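Local atomic coordinates of LamCAT (Aquimarina, PDB entry 6JH5), a protein that probably hydrolyses the beta-1,3-glucan laminarin, as a marine bacterial laminarinase of glycoside hydrolase family 16. Residues Asn14-Asp19 and Thr68-Gln73; Phe99-Asp104 and Ile162-Ser167; Ile149-Val154 and Trp171-Asn176. One frame throughout, in Å; residues are numbered along the deposited sequence. Where two conformers were deposited one is given.

Contact 1. Residues Asn14-Asp19 and Thr68-Gln73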
loop_
_atom_site.group_PDB
_atom_site.type_symbol
_atom_site.label_atom_id
_atom_site.label_comp_id
_atom_site.label_asym_id
_atom_site.label_seq_id
_atom_site.Cartn_x
_atom_site.Cartn_y
_atom_site.Cartn_z
ATOM N N ASN A 14 -17.239 -10.927 7.061
ATOM C CA ASN A 14 -18.565 -10.589 6.497
ATOM C C ASN A 14 -18.600 -9.169 5.923
ATOM O O ASN A 14 -19.458 -8.886 5.080
ATOM C CB ASN A 14 -19.643 -10.811 7.556
ATOM C CG ASN A 14 -19.657 -12.229 8.093
ATOM O OD1 ASN A 14 -19.331 -12.470 9.250
ATOM N ND2 ASN A 14 -19.986 -13.168 7.236
ATOM N N GLY A 15 -17.703 -8.307 6.377
ATOM C CA GLY A 15 -17.727 -6.908 5.948
ATOM C C GLY A 15 -16.399 -6.238 6.218
ATOM O O GLY A 15 -15.490 -6.897 6.607
ATOM N N ILE A 16 -16.352 -4.947 5.956
ATOM C CA ILE A 16 -15.123 -4.154 6.157
ATOM C C ILE A 16 -15.241 -3.548 7.543
ATOM O O ILE A 16 -16.236 -2.970 7.834
ATOM C CB ILE A 16 -15.028 -3.096 5.051
ATOM C CG1 ILE A 16 -14.933 -3.785 3.688
ATOM C CG2 ILE A 16 -13.845 -2.191 5.318
ATOM C CD1 ILE A 16 -14.906 -2.861 2.534
ATOM N N SER A 17 -14.205 -3.690 8.334
ATOM C CA SER A 17 -14.331 -3.132 9.690
ATOM C C SER A 17 -14.380 -1.614 9.643
ATOM O O SER A 17 -13.899 -0.999 8.742
ATOM C CB SER A 17 -13.244 -3.594 10.542
ATOM O OG SER A 17 -12.070 -2.912 10.248
ATOM N N SER A 18 -14.795 -1.046 10.765
ATOM C CA SER A 18 -14.918 0.419 10.923
ATOM C C SER A 18 -13.541 1.038 11.178
ATOM O O SER A 18 -13.432 2.227 11.277
ATOM C CB SER A 18 -15.866 0.727 12.011
ATOM O OG SER A 18 -15.270 0.428 13.233
ATOM N N ASP A 19 -12.497 0.205 11.155
ATOM C CA ASP A 19 -11.104 0.698 11.307
ATOM C C ASP A 19 -10.639 1.325 9.991
ATOM O O ASP A 19 -9.618 1.891 9.973
ATOM C CB ASP A 19 -10.162 -0.395 11.816
ATOM C CG ASP A 19 -10.560 -0.918 13.187
ATOM O OD1 ASP A 19 -11.128 -0.165 13.922
ATOM O OD2 ASP A 19 -10.332 -2.081 13.450
ATOM N N THR A 68 -10.650 2.105 -5.326
ATOM C CA THR A 68 -10.761 2.406 -3.882
ATOM C C THR A 68 -9.379 2.692 -3.282
ATOM O O THR A 68 -8.449 2.065 -3.688
ATOM C CB THR A 68 -11.388 1.226 -3.122
ATOM O OG1 THR A 68 -12.781 1.316 -3.360
ATOM C CG2 THR A 68 -11.188 1.250 -1.622
ATOM N N ARG A 69 -9.324 3.660 -2.390
ATOM C CA ARG A 69 -8.135 3.913 -1.548
ATOM C C ARG A 69 -8.668 3.956 -0.115
ATOM O O ARG A 69 -9.460 4.813 0.166
ATOM C CB ARG A 69 -7.419 5.203 -1.930
ATOM C CG ARG A 69 -6.212 5.541 -1.070
ATOM C CD ARG A 69 -5.294 6.530 -1.739
ATOM N NE ARG A 69 -4.510 7.261 -0.774
ATOM C CZ ARG A 69 -3.450 7.985 -1.082
ATOM N NH1 ARG A 69 -3.010 8.006 -2.325
ATOM N NH2 ARG A 69 -2.826 8.675 -0.149
ATOM N N MET A 70 -8.231 3.032 0.722
ATOM C CA MET A 70 -8.779 2.978 2.091
ATOM C C MET A 70 -7.620 2.972 3.089
ATOM O O MET A 70 -6.569 2.519 2.729
ATOM C CB MET A 70 -9.687 1.758 2.242
ATOM C CG MET A 70 -9.017 0.476 1.883
ATOM S SD MET A 70 -10.178 -0.899 1.534
ATOM C CE MET A 70 -10.660 -1.386 3.195
ATOM N N LYS A 71 -7.853 3.483 4.286
ATOM C CA LYS A 71 -6.740 3.661 5.246
ATOM C C LYS A 71 -7.221 3.497 6.685
ATOM O O LYS A 71 -8.370 3.612 6.924
ATOM C CB LYS A 71 -6.154 5.063 5.081
ATOM C CG LYS A 71 -7.151 6.190 5.296
ATOM C CD LYS A 71 -6.624 7.538 4.913
ATOM C CE LYS A 71 -7.601 8.640 5.260
ATOM N NZ LYS A 71 -7.134 9.972 4.838
ATOM N N THR A 72 -6.276 3.230 7.572
ATOM C CA THR A 72 -6.600 3.112 9.013
ATOM C C THR A 72 -6.285 4.428 9.729
ATOM O O THR A 72 -6.403 4.481 10.913
ATOM C CB THR A 72 -5.911 1.916 9.682
ATOM O OG1 THR A 72 -4.504 2.106 9.770
ATOM C CG2 THR A 72 -6.223 0.608 8.986
ATOM N N GLN A 73 -5.928 5.442 8.962
ATOM C CA GLN A 73 -5.564 6.755 9.540
ATOM C C GLN A 73 -6.725 7.245 10.405
ATOM O O GLN A 73 -7.815 7.227 9.963
ATOM C CB GLN A 73 -5.303 7.754 8.414
ATOM C CG GLN A 73 -4.839 9.112 8.901
ATOM C CD GLN A 73 -4.530 10.039 7.756
ATOM O OE1 GLN A 73 -4.958 9.843 6.645
ATOM N NE2 GLN A 73 -3.772 11.063 8.056
#
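Asp19 meets Thr72 through its backbone: the carbonyl O of Asp19 lies 3.4 Å from CA of Thr72, and the hydrogen on that carbon points almost straight at it, with an angle of 158° at the H. The same oxygen sits 3.8 Å from the methyl CG2 of Thr72, so it rests against carbon. The hydroxyl OG1 of Thr72 is spent elsewhere, hydrogen-bonded to Lys76 O and the backbone N of Ile199. The carboxylate of Asp19 leads off from the contact to a salt bridge with Arg75 and a hydrogen bond from Trp8 NE1. Within the loop, next to the Asp19 carbonyl, Asp19 N donates to Ser17 OG at 3.3 Å, an ST turn.

The second touch is apolar. Ile16 and Met70 both aim at the opposite segment, and the branch methyl CG2 of Ile16 packs 3.9 Å from the terminal methyl CE of Met70. The methionine chain runs extended as far as SD and then bends (chi3 -78°), and this bend fixes where the methyl lies. Leu51 touches both side chains, and so does Phe22, so the pair belongs to a larger apolar patch between the loop 14-19 and strand 63-71 of the jelly roll.

Between these two segments, then, the contact consists of a methyl-methyl touch on the strand and a CH...O contact just beyond the strand's end. Asp19 O is buried with no conventional hydrogen-bond partner anywhere in the model, so the CA-H of Thr72 probably offers it a modest electrostatic compensation.

Contact 2. Residues Phe99-Asp104 and Ile162-Ser167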
loop_
_atom_site.group_PDB
_atom_site.type_symbol
_atom_site.label_atom_id
_atom_site.label_comp_id
_atom_site.label_asym_id
_atom_site.label_seq_id
_atom_site.Cartn_x
_atom_site.Cartn_y
_atom_site.Cartn_z
ATOM N N PHE A 99 -0.102 -1.931 -1.068
ATOM C CA PHE A 99 -0.308 -2.173 0.378
ATOM C C PHE A 99 0.836 -1.398 1.044
ATOM O O PHE A 99 1.970 -1.699 0.786
ATOM C CB PHE A 99 -0.297 -3.676 0.634
ATOM C CG PHE A 99 -0.226 -4.121 2.068
ATOM C CD1 PHE A 99 -1.008 -3.547 3.041
ATOM C CD2 PHE A 99 0.611 -5.151 2.424
ATOM C CE1 PHE A 99 -0.933 -3.987 4.348
ATOM C CE2 PHE A 99 0.695 -5.579 3.732
ATOM C CZ PHE A 99 -0.091 -5.008 4.689
ATOM N N TRP A 100 0.481 -0.433 1.881
ATOM C CA TRP A 100 1.548 0.482 2.318
ATOM C C TRP A 100 1.159 1.211 3.600
ATOM O O TRP A 100 0.146 0.914 4.157
ATOM C CB TRP A 100 1.841 1.443 1.164
ATOM C CG TRP A 100 0.688 2.217 0.587
ATOM C CD1 TRP A 100 -0.425 1.735 -0.029
ATOM C CD2 TRP A 100 0.604 3.647 0.456
ATOM N NE1 TRP A 100 -1.209 2.752 -0.499
ATOM C CE2 TRP A 100 -0.591 3.939 -0.224
ATOM C CE3 TRP A 100 1.419 4.702 0.862
ATOM C CZ2 TRP A 100 -0.987 5.244 -0.507
ATOM C CZ3 TRP A 100 1.034 5.987 0.567
ATOM C CH2 TRP A 100 -0.152 6.255 -0.111
ATOM N N MET A 101 2.096 2.018 4.089
ATOM C CA MET A 101 1.912 2.741 5.367
ATOM C C MET A 101 2.434 4.167 5.234
ATOM O O MET A 101 3.338 4.376 4.504
ATOM C CB MET A 101 2.704 2.063 6.491
ATOM C CG MET A 101 2.369 0.603 6.625
ATOM S SD MET A 101 3.195 -0.180 8.080
ATOM C CE MET A 101 2.065 0.284 9.401
ATOM N N LEU A 102 1.834 5.062 6.005
ATOM C CA LEU A 102 2.266 6.475 6.094
ATOM C C LEU A 102 2.375 6.857 7.565
ATOM O O LEU A 102 1.632 6.363 8.343
ATOM C CB LEU A 102 1.242 7.401 5.431
ATOM C CG LEU A 102 1.276 7.447 3.915
ATOM C CD1 LEU A 102 0.041 8.155 3.393
ATOM C CD2 LEU A 102 2.538 8.115 3.394
ATOM N N GLY A 103 3.281 7.770 7.846
ATOM C CA GLY A 103 3.367 8.220 9.232
ATOM C C GLY A 103 2.093 8.948 9.628
ATOM O O GLY A 103 1.634 9.766 8.887
ATOM N N ASP A 104 1.674 8.772 10.873
ATOM C CA ASP A 104 0.476 9.443 11.429
ATOM C C ASP A 104 0.679 10.957 11.397
ATOM O O ASP A 104 -0.285 11.668 11.317
ATOM C CB ASP A 104 0.320 9.134 12.915
ATOM C CG ASP A 104 -0.536 7.929 13.228
ATOM O OD1 ASP A 104 -1.065 7.326 12.292
ATOM O OD2 ASP A 104 -0.640 7.614 14.399
ATOM N N ILE A 162 6.239 -6.887 6.131
ATOM C CA ILE A 162 7.421 -6.166 6.654
ATOM C C ILE A 162 7.596 -6.562 8.112
ATOM O O ILE A 162 6.643 -6.853 8.731
ATOM C CB ILE A 162 7.371 -4.631 6.547
ATOM C CG1 ILE A 162 6.117 -4.034 7.181
ATOM C CG2 ILE A 162 7.584 -4.199 5.107
ATOM C CD1 ILE A 162 6.239 -2.586 7.543
ATOM N N GLU A 163 8.845 -6.598 8.537
ATOM C CA GLU A 163 9.201 -6.706 9.966
ATOM C C GLU A 163 9.921 -5.394 10.246
ATOM O O GLU A 163 10.813 -5.086 9.552
ATOM C CB GLU A 163 10.017 -7.953 10.278
ATOM C CG GLU A 163 9.206 -9.222 10.166
ATOM C CD GLU A 163 10.032 -10.443 10.490
ATOM O OE1 GLU A 163 11.143 -10.269 10.912
ATOM O OE2 GLU A 163 9.557 -11.511 10.270
ATOM N N TRP A 164 9.453 -4.674 11.244
ATOM C CA TRP A 164 9.973 -3.322 11.511
ATOM C C TRP A 164 10.275 -3.190 12.999
ATOM O O TRP A 164 9.455 -3.508 13.781
ATOM C CB TRP A 164 8.888 -2.363 11.034
ATOM C CG TRP A 164 8.937 -0.927 11.432
ATOM C CD1 TRP A 164 10.016 -0.119 11.611
ATOM C CD2 TRP A 164 7.786 -0.103 11.637
ATOM N NE1 TRP A 164 9.611 1.147 11.915
ATOM C CE2 TRP A 164 8.253 1.179 11.956
ATOM C CE3 TRP A 164 6.415 -0.336 11.591
ATOM C CZ2 TRP A 164 7.377 2.220 12.228
ATOM C CZ3 TRP A 164 5.560 0.690 11.865
ATOM C CH2 TRP A 164 6.037 1.948 12.186
ATOM N N ASP A 165 11.469 -2.741 13.292
ATOM C CA ASP A 165 11.869 -2.467 14.685
ATOM C C ASP A 165 12.674 -1.171 14.697
ATOM O O ASP A 165 12.813 -0.550 13.712
ATOM C CB ASP A 165 12.506 -3.662 15.388
ATOM C CG ASP A 165 13.929 -4.000 14.981
ATOM O OD1 ASP A 165 14.517 -3.248 14.254
ATOM O OD2 ASP A 165 14.385 -5.054 15.392
ATOM N N ALA A 166 13.237 -0.850 15.850
ATOM C CA ALA A 166 13.997 0.407 16.009
ATOM C C ALA A 166 15.278 0.401 15.173
ATOM O O ALA A 166 15.833 1.449 15.008
ATOM C CB ALA A 166 14.326 0.614 17.466
ATOM N N SER A 167 15.715 -0.769 14.724
ATOM C CA SER A 167 16.971 -0.888 13.946
ATOM C C SER A 167 16.742 -1.068 12.457
ATOM O O SER A 167 17.603 -0.699 11.726
ATOM C CB SER A 167 17.749 -2.099 14.356
ATOM O OG SER A 167 18.234 -1.977 15.661
#
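Met101 reaches across to Ile162 and Trp164 in the interior of the beta-jelly roll, the sandwich of two curved sheets on which family 16 glycoside hydrolases are built. Strands 95-103 and 158-164 are not hydrogen-bonded neighbours; they meet through side chains alone. Met101, Ile162 and Trp164 are all buried and all start out toward the opposing segment.

The apolar part is the contact between Met101 and Ile162. The sulfur SD of Met101 lies 3.9 Å from CD1, the far end of the isoleucine chain, and the two side chains pass at a slant. Ile162 sends CG1 between its own backbone N and carbonyl carbon (chi1 54°), then runs on nearly extended, which delivers CD1 to the sulfur. Val83 and Ile117 also touch Ile162, so strands 81-88 and 116-118 contribute to the same interior.

The aromatic part is a Met-aromatic contact. Met101 SD stands 5.5 Å from the centroid of the six-membered ring of Trp164, along a line 50° off the ring normal, an oblique approach. The indole is held from several sides: NE1 gives a hydrogen bond to Phe193 O, and the rings of Tyr80 and Phe197 each meet it edge-to-face. The bond to Phe193 O satisfies the buried N-H, and the six-membered ring is the part of the indole lying near the methionine.

Met101 therefore serves both partners with neighbouring atoms of one chain. The chain is extended through CG to SD and then turns (chi3 83°), carrying the methyl CE beyond the sulfur to within 4.3 Å of Trp164 CZ3.

Contact 3. Residues Ile149-Val154 and Trp171-Asn176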
loop_
_atom_site.group_PDB
_atom_site.type_symbol
_atom_site.label_atom_id
_atom_site.label_comp_id
_atom_site.label_asym_id
_atom_site.label_seq_id
_atom_site.Cartn_x
_atom_site.Cartn_y
_atom_site.Cartn_z
ATOM N N ILE A 149 11.438 -8.301 -5.882
ATOM C CA ILE A 149 11.546 -9.778 -5.885
ATOM C C ILE A 149 10.689 -10.324 -7.026
ATOM O O ILE A 149 9.638 -9.850 -7.231
ATOM C CB ILE A 149 11.121 -10.358 -4.529
ATOM C CG1 ILE A 149 11.354 -11.866 -4.479
ATOM C CG2 ILE A 149 9.678 -10.007 -4.216
ATOM C CD1 ILE A 149 11.076 -12.476 -3.148
ATOM N N PRO A 150 11.173 -11.317 -7.785
ATOM C CA PRO A 150 10.353 -11.895 -8.821
ATOM C C PRO A 150 9.150 -12.614 -8.217
ATOM O O PRO A 150 9.282 -13.277 -7.244
ATOM C CB PRO A 150 11.263 -12.946 -9.453
ATOM C CG PRO A 150 12.638 -12.426 -9.159
ATOM C CD PRO A 150 12.536 -11.859 -7.757
ATOM N N VAL A 151 8.001 -12.336 -8.802
ATOM C CA VAL A 151 6.747 -13.020 -8.443
ATOM C C VAL A 151 6.128 -13.384 -9.782
ATOM O O VAL A 151 5.713 -12.502 -10.485
ATOM C CB VAL A 151 5.834 -12.106 -7.610
ATOM C CG1 VAL A 151 4.566 -12.829 -7.232
ATOM C CG2 VAL A 151 6.558 -11.624 -6.373
ATOM N N SER A 152 6.178 -14.669 -10.099
ATOM C CA SER A 152 5.517 -15.033 -11.435
ATOM C C SER A 152 3.987 -14.952 -11.683
ATOM O O SER A 152 3.585 -14.718 -12.803
ATOM C CB SER A 152 6.110 -16.307 -11.935
ATOM O OG SER A 152 5.854 -17.330 -11.035
ATOM N N SER A 153 3.255 -15.096 -10.591
ATOM C CA SER A 153 1.795 -15.053 -10.560
ATOM C C SER A 153 1.313 -14.096 -9.466
ATOM O O SER A 153 0.841 -14.539 -8.461
ATOM C CB SER A 153 1.324 -16.442 -10.344
ATOM O OG SER A 153 -0.068 -16.484 -10.353
ATOM N N VAL A 154 1.299 -12.800 -9.760
ATOM C CA VAL A 154 0.770 -11.822 -8.769
ATOM C C VAL A 154 -0.751 -11.965 -8.672
ATOM O O VAL A 154 -1.302 -11.486 -7.719
ATOM C CB VAL A 154 1.170 -10.360 -9.032
ATOM C CG1 VAL A 154 2.679 -10.204 -9.064
ATOM C CG2 VAL A 154 0.521 -9.798 -10.283
ATOM N N TRP A 171 11.634 -6.609 4.273
ATOM C CA TRP A 171 10.503 -6.892 3.361
ATOM C C TRP A 171 10.550 -8.348 2.899
ATOM O O TRP A 171 11.584 -8.825 2.550
ATOM C CB TRP A 171 10.548 -6.004 2.119
ATOM C CG TRP A 171 10.147 -4.568 2.259
ATOM C CD1 TRP A 171 8.982 -4.004 1.839
ATOM C CD2 TRP A 171 10.949 -3.486 2.749
ATOM N NE1 TRP A 171 8.986 -2.664 2.070
ATOM C CE2 TRP A 171 10.182 -2.317 2.625
ATOM C CE3 TRP A 171 12.222 -3.403 3.313
ATOM C CZ2 TRP A 171 10.672 -1.082 3.015
ATOM C CZ3 TRP A 171 12.707 -2.179 3.690
ATOM C CH2 TRP A 171 11.933 -1.034 3.554
ATOM N N PHE A 172 9.398 -8.993 2.895
ATOM C CA PHE A 172 9.356 -10.386 2.434
ATOM C C PHE A 172 8.127 -10.640 1.567
ATOM O O PHE A 172 7.152 -9.958 1.694
ATOM C CB PHE A 172 9.141 -11.314 3.628
ATOM C CG PHE A 172 10.061 -11.123 4.801
ATOM C CD1 PHE A 172 9.871 -10.095 5.691
ATOM C CD2 PHE A 172 11.098 -11.990 5.035
ATOM C CE1 PHE A 172 10.700 -9.927 6.778
ATOM C CE2 PHE A 172 11.928 -11.828 6.122
ATOM C CZ PHE A 172 11.722 -10.803 6.997
ATOM N N VAL A 173 8.251 -11.579 0.642
ATOM C CA VAL A 173 7.068 -12.125 -0.076
ATOM C C VAL A 173 7.099 -13.636 0.136
ATOM O O VAL A 173 8.119 -14.213 -0.066
ATOM C CB VAL A 173 7.003 -11.773 -1.567
ATOM C CG1 VAL A 173 5.754 -12.367 -2.205
ATOM C CG2 VAL A 173 7.077 -10.273 -1.762
ATOM N N ASP A 174 6.036 -14.178 0.712
ATOM C CA ASP A 174 5.941 -15.632 1.013
ATOM C C ASP A 174 7.103 -16.038 1.916
ATOM O O ASP A 174 7.642 -17.116 1.746
ATOM C CB ASP A 174 5.825 -16.451 -0.260
ATOM C CG ASP A 174 4.660 -16.033 -1.132
ATOM O OD1 ASP A 174 3.637 -15.659 -0.589
ATOM O OD2 ASP A 174 4.823 -16.086 -2.317
ATOM N N GLY A 175 7.511 -15.121 2.788
ATOM C CA GLY A 175 8.583 -15.356 3.769
ATOM C C GLY A 175 9.976 -15.221 3.191
ATOM O O GLY A 175 10.894 -15.453 3.897
ATOM N N ASN A 176 10.076 -14.819 1.943
ATOM C CA ASN A 176 11.390 -14.672 1.282
ATOM C C ASN A 176 11.857 -13.217 1.432
ATOM O O ASN A 176 11.209 -12.354 0.935
ATOM C CB ASN A 176 11.316 -15.093 -0.179
ATOM C CG ASN A 176 10.913 -16.541 -0.334
ATOM O OD1 ASN A 176 10.018 -16.859 -1.091
ATOM N ND2 ASN A 176 11.568 -17.403 0.391
#
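This is an apolar side-chain contact between two strand ends: Ile149 and Val151, where strand 142-150 runs out into a loop, pack on Val173 and Asn176 at the tip of the beta hairpin made by strands 168-173 and 176-182. The backbones keep well apart, the closest CA atoms, those of Ile149 and Val173, being 7.7 Å from each other.

Ile149 contributes both of its branches. Its methyl CG2 presses against CG2 of Val173 at 3.6 Å, a close fit, with the two side chains passing obliquely. Its longer branch leads off roughly at right angles to CG2: CG1 stands anti to the backbone N (chi1 -175°) and the chain continues fully extended, so that CD1 ends 4.0 Å from CB of Asn176, crossing that side chain at about a right angle. The aliphatic root of the asparagine does the touching. Val151 adds a looser third point, with its CG2 at 4.3 Å from CG1 of Val173.

Val173 to Asn176 form a type I' turn, closed by paired backbone hydrogen bonds, Asn176 N to Val173 O at 2.9 Å and Val173 N to Asn176 O at 3.1 Å. That pairing brings Val173 and Asn176 together as a joint platform for the isoleucine.

Around the contact, Tyr178 of strand 176-182 touches both Ile149 and Val173, while Thr129 of strand 128-136 lies against Ile149 and Val151. Strand 158-164 also borders the contact, with Tyr160 on Val173 and His158 on Val151.

Overall arrangement
From the N terminus, contact 1 comes first, bringing the loop after strand 5-10 onto strand 63-71 and closing a loop of 48 residues before contact 2 opens. Contact 2 closes a loop of 57 residues, from strand 95-103 to strand 158-164; contact 3 closes a short one of 16 that starts inside that span and ends beyond it, so these two cross along the chain. They also touch: Ile162 CG2 packs on Trp171 CD1, where strands 158-164 and 168-173 run side by side. Contact 1 meets contact 2 through Arg69 and Trp100, but stays about 16 Å from contact 3 at the nearest atoms. Together they join the N-terminal loop, the sandwich interior and a hairpin tip.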